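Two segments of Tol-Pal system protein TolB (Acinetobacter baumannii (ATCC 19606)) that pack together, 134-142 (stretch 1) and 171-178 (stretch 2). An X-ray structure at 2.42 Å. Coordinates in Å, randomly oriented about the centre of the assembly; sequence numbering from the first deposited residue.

Stretch 1 (134-142) GRIAYVLRN
Stretch 2, residues 171-178: PILSPAWT

Two strands, one ending at Arg 141 and the other spanning 172-177, run antiparallel, with 177° between their directions and a closest axis approach of 7.2 Å. No direct hydrogen bond joins them; the contact is made by side chains and one bridging water. The register pairs Ala 137 with Pro 175 (CA to CA 6.7 Å) and Val 139 with Ile 172 (CA to CA 7.1 Å). The backbone is extended, except at Ser 174, where phi/psi is 56/72.

Trp 177 covers the most surface. Its CA-to-CB bond points toward stretch 1, with chi1 -80° (m) and chi2 98°. The indole lies obliquely against two side chains. Ala 137 CB is 3.6 Å from Trp 177 NE1 and 4.0 Å from Trp 177 CZ2. Arg 135 CB is 4.2 Å from Trp 177 CZ2. Trp 177 NE1 is hydrogen-bonded elsewhere in the structure. Arg 135 (m, m, m) starts toward stretch 2, but its end leads away.

Val 139 is next. It is buried, at -121/117, with chi1 179° (t), and points toward stretch 2. Val 139 CG2 meets Pro 175 CG at 3.6 Å and, more loosely, Ile 172 CG2 at 4.4 Å. Val 139 CG1 lies 3.3 Å from Ile 172 O, a contact without a hydrogen bond because a methyl carbon is no conventional donor. Ile 172 is m, t.

Pro 175, at -71/133 with a C-gamma exo ring, points toward stretch 1. Besides meeting Val 139, Pro 175 CB packs on Ala 137 CB at 4.1 Å. These contacts are apolar.

Arg 141 is extended beyond chi1 (m, t, t). Its guanidinium sits obliquely by Leu 173 (m, t); Arg 141 NH2 is 3.5 Å from Leu 173 CD2. Arg 141 NH2 donates to water 1 at 2.7 Å, and water 1 donates to Ile 172 O at 2.8 Å. The water thus links a charged side chain to a backbone carbonyl.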

# COMPACT_ATOMS: atom_id res chain seq x y z
N GLY A 134 6.94 6.22 1.09
CA GLY A 134 5.54 6.17 0.71
C GLY A 134 4.64 6.12 1.93
O GLY A 134 5.08 5.92 3.06
N ARG A 135 3.35 6.30 1.66
CA ARG A 135 2.36 6.43 2.72
C ARG A 135 1.21 5.45 2.48
O ARG A 135 0.93 5.07 1.35
CB ARG A 135 1.83 7.86 2.80
CG ARG A 135 2.92 8.91 2.90
CD ARG A 135 3.31 9.17 4.34
NE ARG A 135 2.30 9.96 5.03
CZ ARG A 135 2.32 10.24 6.32
NH1 ARG A 135 3.28 9.79 7.12
NH2 ARG A 135 1.34 10.99 6.84
N ILE A 136 0.57 5.06 3.58
CA ILE A 136 -0.59 4.17 3.55
C ILE A 136 -1.69 4.80 4.38
O ILE A 136 -1.47 5.16 5.55
CB ILE A 136 -0.25 2.77 4.08
CG1 ILE A 136 0.87 2.13 3.25
CG2 ILE A 136 -1.49 1.89 4.08
CD1 ILE A 136 1.21 0.72 3.67
N ALA A 137 -2.87 4.95 3.79
CA ALA A 137 -4.03 5.47 4.50
C ALA A 137 -4.86 4.33 5.06
O ALA A 137 -4.93 3.24 4.48
CB ALA A 137 -4.88 6.34 3.58
N TYR A 138 -5.51 4.58 6.19
CA TYR A 138 -6.32 3.57 6.86
C TYR A 138 -7.32 4.27 7.77
O TYR A 138 -7.19 5.46 8.07
CB TYR A 138 -5.45 2.59 7.65
CG TYR A 138 -4.50 3.25 8.62
CD1 TYR A 138 -3.24 3.67 8.23
CD2 TYR A 138 -4.88 3.47 9.94
CE1 TYR A 138 -2.38 4.28 9.12
CE2 TYR A 138 -4.02 4.08 10.84
CZ TYR A 138 -2.78 4.48 10.42
OH TYR A 138 -1.92 5.09 11.32
N VAL A 139 -8.32 3.51 8.21
CA VAL A 139 -9.36 4.02 9.09
C VAL A 139 -9.36 3.18 10.36
O VAL A 139 -9.61 1.97 10.32
CB VAL A 139 -10.75 3.99 8.43
CG1 VAL A 139 -11.80 4.50 9.40
CG2 VAL A 139 -10.74 4.81 7.15
N LEU A 140 -9.06 3.82 11.49
CA LEU A 140 -9.11 3.17 12.79
C LEU A 140 -10.53 3.25 13.34
O LEU A 140 -11.10 4.34 13.45
CB LEU A 140 -8.13 3.81 13.76
CG LEU A 140 -6.64 3.67 13.43
CD1 LEU A 140 -5.79 4.46 14.42
CD2 LEU A 140 -6.24 2.20 13.43
N ARG A 141 -11.09 2.09 13.69
CA ARG A 141 -12.43 2.00 14.25
C ARG A 141 -12.32 1.55 15.70
O ARG A 141 -11.79 0.47 15.98
CB ARG A 141 -13.30 1.03 13.46
CG ARG A 141 -13.46 1.39 11.99
CD ARG A 141 -14.41 0.44 11.30
NE ARG A 141 -14.50 0.69 9.86
CZ ARG A 141 -15.27 0.00 9.03
NH1 ARG A 141 -16.04 -0.99 9.46
NH2 ARG A 141 -15.27 0.32 7.74
N ASN A 142 -12.83 2.38 16.62
CA ASN A 142 -12.78 2.08 18.05
C ASN A 142 -14.10 2.51 18.68
O ASN A 142 -14.28 3.69 19.01
CB ASN A 142 -11.60 2.77 18.72
CG ASN A 142 -11.22 2.12 20.04
OD1 ASN A 142 -11.96 1.28 20.56
ND2 ASN A 142 -10.08 2.51 20.58
N PRO A 171 -19.27 7.06 10.90
CA PRO A 171 -18.44 6.25 9.99
C PRO A 171 -17.65 7.09 9.00
O PRO A 171 -18.17 8.03 8.39
CB PRO A 171 -19.47 5.37 9.27
CG PRO A 171 -20.64 5.30 10.18
CD PRO A 171 -20.63 6.50 11.07
N ILE A 172 -16.38 6.74 8.85
CA ILE A 172 -15.52 7.24 7.78
C ILE A 172 -15.05 6.02 6.99
O ILE A 172 -14.41 5.13 7.55
CB ILE A 172 -14.32 8.04 8.32
CG1 ILE A 172 -14.79 9.34 8.96
CG2 ILE A 172 -13.32 8.32 7.20
CD1 ILE A 172 -13.70 10.07 9.72
N LEU A 173 -15.37 5.99 5.70
CA LEU A 173 -15.18 4.79 4.89
C LEU A 173 -14.42 5.10 3.61
O LEU A 173 -14.49 6.21 3.08
CB LEU A 173 -16.52 4.13 4.54
CG LEU A 173 -17.60 4.07 5.63
CD1 LEU A 173 -18.95 3.74 5.02
CD2 LEU A 173 -17.22 3.05 6.69
N SER A 174 -13.70 4.09 3.13
CA SER A 174 -13.10 4.02 1.80
C SER A 174 -12.19 5.20 1.49
O SER A 174 -12.54 6.07 0.68
CB SER A 174 -14.20 3.94 0.74
OG SER A 174 -15.08 2.86 1.00
N PRO A 175 -11.00 5.27 2.10
CA PRO A 175 -10.02 6.27 1.67
C PRO A 175 -9.46 5.91 0.30
O PRO A 175 -9.08 4.77 0.05
CB PRO A 175 -8.94 6.22 2.76
CG PRO A 175 -9.41 5.24 3.78
CD PRO A 175 -10.50 4.42 3.19
N ALA A 176 -9.42 6.90 -0.59
CA ALA A 176 -8.94 6.71 -1.95
C ALA A 176 -7.92 7.78 -2.28
O ALA A 176 -8.15 8.97 -2.04
CB ALA A 176 -10.10 6.75 -2.96
N TRP A 177 -6.79 7.36 -2.84
CA TRP A 177 -5.68 8.26 -3.13
C TRP A 177 -5.85 8.91 -4.50
O TRP A 177 -6.19 8.23 -5.48
CB TRP A 177 -4.35 7.51 -3.07
CG TRP A 177 -3.85 7.30 -1.68
CD1 TRP A 177 -3.98 6.17 -0.93
CD2 TRP A 177 -3.12 8.24 -0.88
NE1 TRP A 177 -3.39 6.35 0.30
CE2 TRP A 177 -2.85 7.61 0.35
CE3 TRP A 177 -2.67 9.54 -1.08
CZ2 TRP A 177 -2.15 8.24 1.38
CZ3 TRP A 177 -1.97 10.17 -0.07
CH2 TRP A 177 -1.72 9.52 1.15
N THR A 178 -5.63 10.21 -4.57
CA THR A 178 -5.61 10.90 -5.84
C THR A 178 -4.37 10.47 -6.64
O THR A 178 -3.36 10.08 -6.05
CB THR A 178 -5.63 12.42 -5.62
OG1 THR A 178 -6.79 12.98 -6.25
CG2 THR A 178 -4.38 13.09 -6.15
O HOH W 1 -13.60 2.40 7.60